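Local coordinates for protein o-succinylbenzoate synthase (Synechococcus elongatus, PDB 2OZT) that catalyses the dehydration of 2-succinyl-6-hydroxy-2,4-cyclohexadiene-1-carboxylate to 2-succinylbenzoate, a step in phylloquinone biosynthesis that uses a divalent metal cation, at residues I192-E196 / G240-I244; Q266-S272 / P292-F298; I110-S116 / Q132-K138. Numbering follows the deposited sequence.

In the fold
The three contacts follow one another along the chain; none nests in or crosses another. Contact 3 comes first, joining strands 112-114 and 134-138 around helix 120-129. Contact 1 bridges the barrel interior from strand 192-196 to strand 241-244, passing over strand 218-220, which lies between them in the sheet. Contact 2 then closes the loop that carries helix 277-290, laying 292-298 beside strand 268-270. Contacts 1 and 2 are tied by pairing of the neighbouring strands 241-244 and 268-270: Ile244 N and Phe242 N probably hydrogen-bond to Val269 O and Arg267 O. Cys111 N probably bonds to Leu296 O. Segment 292-298 thus spans the gap between the last and first strands and completes the barrel.

Contact 1: residues I192-E196 / G240-I244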
# COMPACT_ATOMS: atom_id res chain seq x y z
N ILE A 192 17.34 12.20 0.77
CA ILE A 192 16.86 10.93 1.45
C ILE A 192 15.64 11.10 2.38
O ILE A 192 15.73 11.68 3.46
CB ILE A 192 17.99 10.18 2.20
CG1 ILE A 192 19.15 9.83 1.24
CG2 ILE A 192 17.49 8.92 2.83
CD1 ILE A 192 18.89 8.65 0.31
N GLU A 193 14.50 10.55 2.00
CA GLU A 193 13.30 10.76 2.77
C GLU A 193 13.18 9.79 3.94
O GLU A 193 12.87 10.17 5.07
CB GLU A 193 12.10 10.62 1.84
CG GLU A 193 10.79 11.05 2.47
CD GLU A 193 9.61 10.96 1.52
OE1 GLU A 193 9.74 10.38 0.43
OE2 GLU A 193 8.55 11.52 1.87
N TYR A 194 13.40 8.51 3.66
CA TYR A 194 13.44 7.50 4.70
C TYR A 194 14.03 6.22 4.17
O TYR A 194 14.17 6.04 2.93
CB TYR A 194 12.04 7.22 5.29
CG TYR A 194 10.87 6.91 4.34
CD1 TYR A 194 9.84 7.83 4.20
CD2 TYR A 194 10.78 5.71 3.63
CE1 TYR A 194 8.70 7.56 3.41
CE2 TYR A 194 9.64 5.44 2.80
CZ TYR A 194 8.64 6.37 2.71
OH TYR A 194 7.56 6.05 1.92
N VAL A 195 14.42 5.35 5.11
CA VAL A 195 14.73 3.96 4.83
C VAL A 195 13.49 3.13 5.21
O VAL A 195 13.01 3.22 6.34
CB VAL A 195 16.01 3.47 5.60
CG1 VAL A 195 16.21 2.00 5.34
CG2 VAL A 195 17.25 4.29 5.21
N GLU A 196 13.01 2.35 4.27
CA GLU A 196 11.80 1.57 4.47
C GLU A 196 12.11 0.15 4.90
O GLU A 196 12.93 -0.53 4.24
CB GLU A 196 10.98 1.55 3.18
CG GLU A 196 9.60 0.93 3.31
CD GLU A 196 8.81 1.14 2.04
OE1 GLU A 196 9.31 1.83 1.14
OE2 GLU A 196 7.66 0.66 1.96
N GLY A 240 8.70 7.22 13.28
CA GLY A 240 8.86 7.31 11.84
C GLY A 240 7.58 7.26 11.04
O GLY A 240 6.50 7.72 11.49
N PHE A 241 7.74 6.78 9.81
CA PHE A 241 6.62 6.74 8.88
C PHE A 241 5.92 5.38 8.86
O PHE A 241 6.44 4.35 9.26
CB PHE A 241 7.10 7.04 7.46
CG PHE A 241 7.56 8.45 7.28
CD1 PHE A 241 6.74 9.42 6.73
CD2 PHE A 241 8.85 8.81 7.67
CE1 PHE A 241 7.19 10.73 6.60
CE2 PHE A 241 9.33 10.10 7.49
CZ PHE A 241 8.49 11.08 6.98
N PHE A 242 4.66 5.42 8.40
CA PHE A 242 3.88 4.19 8.26
C PHE A 242 3.41 4.13 6.81
O PHE A 242 2.84 5.11 6.32
CB PHE A 242 2.59 4.33 9.08
CG PHE A 242 2.76 4.41 10.59
CD1 PHE A 242 2.57 3.30 11.38
CD2 PHE A 242 3.02 5.64 11.21
CE1 PHE A 242 2.67 3.40 12.79
CE2 PHE A 242 3.11 5.72 12.61
CZ PHE A 242 2.93 4.60 13.37
N VAL A 243 3.70 3.03 6.13
CA VAL A 243 3.22 2.87 4.74
C VAL A 243 1.89 2.09 4.83
O VAL A 243 1.88 0.93 5.24
CB VAL A 243 4.25 2.12 3.89
CG1 VAL A 243 3.75 1.95 2.45
CG2 VAL A 243 5.61 2.87 3.91
N ILE A 244 0.78 2.75 4.52
CA ILE A 244 -0.55 2.17 4.70
C ILE A 244 -1.05 1.59 3.40
O ILE A 244 -1.14 2.32 2.38
CB ILE A 244 -1.52 3.30 5.11
CG1 ILE A 244 -1.10 3.99 6.41
CG2 ILE A 244 -2.98 2.75 5.24
CD1 ILE A 244 -0.97 3.05 7.63
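The short axes of strands 192-196 and 241-244 approach to 9.3 Å and cross at -69°, too far apart and too steep for sheet pairing; the nearest CA atoms, those of Tyr194 and Phe241, are 8.0 Å apart. What meets is side chains, aimed into the barrel from two parts of its wall. Glu193 departs locally from extended geometry within the unbroken strand (-84/-48), and the CA-to-CB bond of Tyr194 after it points toward 240-244. The Tyr194 ring lies obliquely to that of Phe241, centroids 5.1 Å apart and planes at 39°, with Tyr194 CD1 3.7 Å from Phe241 CD2 and over one face of the Phe241 ring. Toward the C-terminal ends of the strands, Val243 CG2 packs 3.6 Å from Glu196 OE2 and 4.2 Å from Tyr194 OH, so an apolar methyl flanks the carboxylate. Glu196 is a Mg(2+) ligand; here its side chain comes within about 3 Å of a bound sodium ion and of Asp221, nearest atoms. Glu193 is engaged by a salt bridge to Arg165. Strand 163-167 pairs with 192-196, Val269 of strand 268-270 touches Tyr194, and outside the barrel helix 227-235 packs on Phe242 and Ile244.

Contact 2: residues Q266-S272 / P292-F298. With PO4 (phosphate ion), chain B.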
# COMPACT_ATOMS: atom_id res chain seq x y z
N GLN A 266 1.05 13.48 8.75
CA GLN A 266 2.29 13.71 8.02
C GLN A 266 3.21 12.50 7.98
O GLN A 266 4.10 12.46 7.16
CB GLN A 266 2.99 14.94 8.63
CG GLN A 266 4.26 15.46 7.88
CD GLN A 266 5.52 14.69 8.17
OE1 GLN A 266 5.66 14.06 9.25
NE2 GLN A 266 6.45 14.70 7.20
N ARG A 267 2.99 11.53 8.87
CA ARG A 267 3.82 10.33 8.87
C ARG A 267 3.27 9.19 8.00
O ARG A 267 3.83 8.11 7.98
CB ARG A 267 4.04 9.86 10.31
CG ARG A 267 5.02 10.78 11.11
CD ARG A 267 6.35 10.87 10.44
NE ARG A 267 7.40 11.16 11.41
CZ ARG A 267 8.22 12.21 11.36
NH1 ARG A 267 8.17 13.08 10.36
NH2 ARG A 267 9.13 12.37 12.32
N LEU A 268 2.15 9.42 7.31
CA LEU A 268 1.55 8.38 6.42
C LEU A 268 2.01 8.49 4.97
O LEU A 268 2.10 9.59 4.40
CB LEU A 268 0.01 8.48 6.42
CG LEU A 268 -0.64 8.38 7.80
CD1 LEU A 268 -2.13 8.29 7.61
CD2 LEU A 268 -0.13 7.19 8.63
N VAL A 269 2.21 7.31 4.39
CA VAL A 269 2.41 7.18 2.94
C VAL A 269 1.44 6.09 2.48
O VAL A 269 1.44 4.98 3.02
CB VAL A 269 3.86 6.74 2.63
CG1 VAL A 269 4.02 6.44 1.13
CG2 VAL A 269 4.83 7.87 3.03
N PHE A 270 0.57 6.43 1.53
CA PHE A 270 -0.37 5.44 1.06
C PHE A 270 0.14 4.69 -0.15
O PHE A 270 0.59 5.30 -1.10
CB PHE A 270 -1.68 6.17 0.69
CG PHE A 270 -2.39 6.77 1.87
CD1 PHE A 270 -3.32 6.02 2.56
CD2 PHE A 270 -2.17 8.08 2.26
CE1 PHE A 270 -3.99 6.56 3.69
CE2 PHE A 270 -2.79 8.63 3.39
CZ PHE A 270 -3.74 7.87 4.06
N SER A 271 0.04 3.36 -0.10
CA SER A 271 0.60 2.52 -1.16
C SER A 271 -0.28 1.42 -1.62
O SER A 271 -1.34 1.11 -1.01
CB SER A 271 1.95 1.95 -0.70
OG SER A 271 1.76 0.88 0.17
N SER A 272 0.12 0.87 -2.76
CA SER A 272 -0.65 -0.19 -3.43
C SER A 272 -0.32 -1.59 -2.96
O SER A 272 0.83 -1.92 -2.68
CB SER A 272 -0.39 -0.13 -4.93
OG SER A 272 -1.09 -1.18 -5.60
N PRO A 292 -3.45 13.28 1.06
CA PRO A 292 -2.08 12.84 1.32
C PRO A 292 -1.04 13.94 1.07
O PRO A 292 -1.21 14.78 0.18
CB PRO A 292 -1.89 11.65 0.34
CG PRO A 292 -2.92 11.89 -0.74
CD PRO A 292 -4.09 12.53 -0.02
N CYS A 293 0.05 13.88 1.83
CA CYS A 293 1.13 14.85 1.70
C CYS A 293 2.45 14.26 1.27
O CYS A 293 3.50 14.92 1.32
CB CYS A 293 1.34 15.60 3.03
SG CYS A 293 1.80 14.55 4.38
N HIS A 294 2.42 12.99 0.86
CA HIS A 294 3.60 12.33 0.28
C HIS A 294 3.20 11.57 -0.95
O HIS A 294 2.04 11.10 -1.06
CB HIS A 294 4.20 11.36 1.29
CG HIS A 294 4.63 12.03 2.56
ND1 HIS A 294 5.61 12.99 2.58
CD2 HIS A 294 4.19 11.89 3.84
CE1 HIS A 294 5.78 13.42 3.83
NE2 HIS A 294 4.92 12.78 4.61
N ALA A 295 4.13 11.44 -1.89
CA ALA A 295 3.88 10.73 -3.15
C ALA A 295 3.37 9.33 -2.84
O ALA A 295 3.90 8.64 -1.96
CB ALA A 295 5.21 10.60 -3.94
N LEU A 296 2.34 8.93 -3.58
CA LEU A 296 1.70 7.64 -3.33
C LEU A 296 2.48 6.47 -3.88
O LEU A 296 3.08 6.57 -4.99
CB LEU A 296 0.31 7.57 -4.03
CG LEU A 296 -0.70 8.68 -3.75
CD1 LEU A 296 -1.99 8.41 -4.53
CD2 LEU A 296 -0.97 8.78 -2.22
N GLY A 297 2.43 5.35 -3.16
CA GLY A 297 3.14 4.15 -3.64
C GLY A 297 2.26 3.37 -4.60
O GLY A 297 2.03 2.17 -4.40
N PHE A 298 1.81 4.05 -5.66
CA PHE A 298 0.93 3.43 -6.65
C PHE A 298 1.56 3.37 -8.02
O PHE A 298 0.83 3.15 -9.03
CB PHE A 298 -0.42 4.16 -6.69
CG PHE A 298 -1.38 3.71 -5.60
CD1 PHE A 298 -2.36 2.75 -5.87
CD2 PHE A 298 -1.31 4.22 -4.30
CE1 PHE A 298 -3.24 2.32 -4.85
CE2 PHE A 298 -2.18 3.80 -3.30
CZ PHE A 298 -3.15 2.86 -3.59
P PO4 B . 7.18 13.09 -0.73
O1 PO4 B . 6.38 13.03 -1.99
O2 PO4 B . 6.99 11.77 -0.06
O3 PO4 B . 8.65 13.26 -1.12
O4 PO4 B . 6.94 14.16 0.32
O HOH W 1 0.32 11.04 3.02
O HOH W 2 0.88 9.28 0.82
O HOH W 3 3.34 -0.68 -3.57
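Phe298 lays one ring face over Ser272, in a CH-pi contact with Ser272 CB 3.9 Å from the ring centroid. Beside it the backbones are bridged at Ser271 and Gly297: Gly297 N donates to Phe270 O (2.8 Å), and Ser272 N to Gly297 O (2.8 Å). The CA atoms of Ser271 and Gly297 are just 3.9 Å apart, and a CB on Gly297, centre of an inverse gamma turn, would clash with Ser271 CB. Toward the other end the segments part and water fills in, water 1 linking Leu268 O to Cys293 N and water 2 linking Phe270 N to His294 O. His294 reaches across, its NE2 donating to Gln266 O (2.7 Å), while its ND1 binds O4 of a phosphate, probably from the crystallisation liquor, at 2.9 Å. Phe270 CB packs on Leu296 CD2 at 4.0 Å. Ser271 also touches Lys245, the predicted proton acceptor. Without forming a regular strand, 292-298 takes the closing position of the modified TIM barrel that marks the enolase superfamily.

Contact 3: residues I110-S116 / Q132-K138; sequences ICALLGS and QTTFKWK. With PO4 (phosphate ion), chain B.
Strands 112-114 and 134-138 run extended and parallel, axes 4.6 Å apart at 29°, with Ala112 beside Phe135, Leu113 beside Lys136 and Leu114 beside Trp137; Thr133 (psi near -4°) turns before the second. Ala112 N donates to Thr134 O, Lys136 N to Ala112 O and Leu114 N to Lys136 O, each 2.9 Å; Lys138 N to Leu114 O is weak (3.5 Å). Ile110 O accepts from Gln132 NE2 (3.1 Å) and from water 4 (2.8 Å), which accepts from Thr133 N. Thr134 OG1 lies 3.0 Å from O3 and 3.1 Å from O1 of a phosphate, probably from the crystallisation liquor. Trp137 (chi1 t) brings NE1 to Gly115 O, a weak bond of 2.9 Å. Ala112, Leu114, Phe135 and Trp137 share one face; Lys136 leaves the other, NZ salt-bridged to metal ligand Asp167. Lys138, all chi t, gives NZ to water 5 (3.2 Å). Lys136 and Lys138, the latter the predicted proton donor, form the KxK motif, as in relatives, in a right-handed beta-alpha-beta unit of the enolase-superfamily barrel.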
# COMPACT_ATOMS: atom_id res chain seq x y z
N ILE A 110 2.74 10.59 -7.62
CA ILE A 110 2.99 9.15 -7.52
C ILE A 110 4.49 8.91 -7.42
O ILE A 110 5.27 9.55 -8.13
CB ILE A 110 2.50 8.41 -8.79
CG1 ILE A 110 1.01 8.67 -9.03
CG2 ILE A 110 2.79 6.89 -8.70
CD1 ILE A 110 0.11 8.14 -7.90
N CYS A 111 4.91 8.01 -6.54
CA CYS A 111 6.35 7.67 -6.39
C CYS A 111 6.77 6.74 -7.51
O CYS A 111 6.09 5.76 -7.82
CB CYS A 111 6.51 6.98 -5.05
SG CYS A 111 8.18 6.48 -4.69
N ALA A 112 7.91 7.06 -8.12
CA ALA A 112 8.44 6.23 -9.21
C ALA A 112 9.41 5.20 -8.63
O ALA A 112 10.21 5.52 -7.76
CB ALA A 112 9.16 7.12 -10.22
N LEU A 113 9.36 3.99 -9.14
CA LEU A 113 10.27 2.93 -8.69
C LEU A 113 11.56 2.95 -9.49
O LEU A 113 11.57 3.24 -10.69
CB LEU A 113 9.59 1.55 -8.78
CG LEU A 113 8.30 1.43 -7.98
CD1 LEU A 113 7.75 0.00 -8.09
CD2 LEU A 113 8.46 1.83 -6.50
N LEU A 114 12.64 2.58 -8.81
CA LEU A 114 13.95 2.36 -9.40
C LEU A 114 14.43 0.95 -9.04
O LEU A 114 14.37 0.53 -7.87
CB LEU A 114 14.95 3.38 -8.89
CG LEU A 114 14.59 4.86 -9.09
CD1 LEU A 114 15.60 5.77 -8.39
CD2 LEU A 114 14.63 5.12 -10.59
N GLY A 115 14.83 0.23 -10.07
CA GLY A 115 15.21 -1.17 -9.86
C GLY A 115 16.52 -1.31 -9.10
O GLY A 115 17.31 -0.37 -9.01
N SER A 116 16.73 -2.50 -8.55
CA SER A 116 17.94 -2.72 -7.77
C SER A 116 19.19 -2.54 -8.60
O SER A 116 19.19 -2.73 -9.83
CB SER A 116 17.94 -4.11 -7.14
OG SER A 116 17.91 -5.11 -8.14
N GLN A 132 7.30 12.92 -12.20
CA GLN A 132 7.47 12.24 -10.88
C GLN A 132 8.78 12.68 -10.27
O GLN A 132 9.81 12.60 -10.92
CB GLN A 132 7.42 10.73 -11.07
CG GLN A 132 6.07 10.27 -11.60
CD GLN A 132 6.09 8.81 -11.86
OE1 GLN A 132 6.46 8.35 -12.95
NE2 GLN A 132 5.70 8.06 -10.86
N THR A 133 8.74 13.10 -9.00
CA THR A 133 9.89 13.72 -8.36
C THR A 133 10.30 12.99 -7.09
O THR A 133 11.32 13.34 -6.49
CB THR A 133 9.66 15.23 -8.08
OG1 THR A 133 8.49 15.36 -7.27
CG2 THR A 133 9.52 15.98 -9.40
N THR A 134 9.52 11.97 -6.70
CA THR A 134 9.88 11.12 -5.56
C THR A 134 10.07 9.73 -6.10
O THR A 134 9.32 9.28 -6.98
CB THR A 134 8.74 11.08 -4.53
OG1 THR A 134 8.58 12.42 -4.02
CG2 THR A 134 9.04 10.15 -3.37
N PHE A 135 11.12 9.06 -5.60
CA PHE A 135 11.54 7.76 -6.10
C PHE A 135 11.71 6.79 -4.95
O PHE A 135 12.00 7.22 -3.84
CB PHE A 135 12.93 7.91 -6.78
CG PHE A 135 12.87 8.81 -7.99
CD1 PHE A 135 12.56 8.30 -9.22
CD2 PHE A 135 13.07 10.17 -7.84
CE1 PHE A 135 12.47 9.13 -10.34
CE2 PHE A 135 13.00 11.02 -8.97
CZ PHE A 135 12.65 10.49 -10.21
N LYS A 136 11.57 5.51 -5.25
CA LYS A 136 11.89 4.47 -4.25
C LYS A 136 12.79 3.46 -4.90
O LYS A 136 12.45 2.90 -5.94
CB LYS A 136 10.61 3.77 -3.75
CG LYS A 136 10.94 2.71 -2.63
CD LYS A 136 9.67 2.10 -2.00
CE LYS A 136 9.02 1.10 -2.91
NZ LYS A 136 8.06 0.15 -2.24
N TRP A 137 13.98 3.27 -4.32
CA TRP A 137 14.98 2.36 -4.88
C TRP A 137 15.14 1.16 -3.96
O TRP A 137 15.22 1.32 -2.73
CB TRP A 137 16.32 3.11 -5.00
CG TRP A 137 17.48 2.28 -5.55
CD1 TRP A 137 17.43 1.40 -6.59
CD2 TRP A 137 18.82 2.29 -5.08
NE1 TRP A 137 18.69 0.84 -6.79
CE2 TRP A 137 19.55 1.36 -5.86
CE3 TRP A 137 19.49 2.98 -4.05
CZ2 TRP A 137 20.93 1.12 -5.68
CZ3 TRP A 137 20.87 2.71 -3.86
CH2 TRP A 137 21.56 1.79 -4.67
N LYS A 138 15.18 -0.02 -4.54
CA LYS A 138 15.36 -1.27 -3.80
C LYS A 138 16.80 -1.45 -3.41
O LYS A 138 17.69 -1.37 -4.26
CB LYS A 138 14.90 -2.44 -4.69
CG LYS A 138 14.75 -3.76 -3.98
CD LYS A 138 14.26 -4.83 -4.96
CE LYS A 138 13.83 -6.07 -4.21
NZ LYS A 138 13.30 -7.06 -5.21
P PO4 B . 7.18 13.09 -0.73
O1 PO4 B . 6.38 13.03 -1.99
O2 PO4 B . 6.99 11.77 -0.06
O3 PO4 B . 8.65 13.26 -1.12
O4 PO4 B . 6.94 14.16 0.32
O HOH W 4 6.22 12.19 -7.71
O HOH W 5 15.70 -7.44 -7.25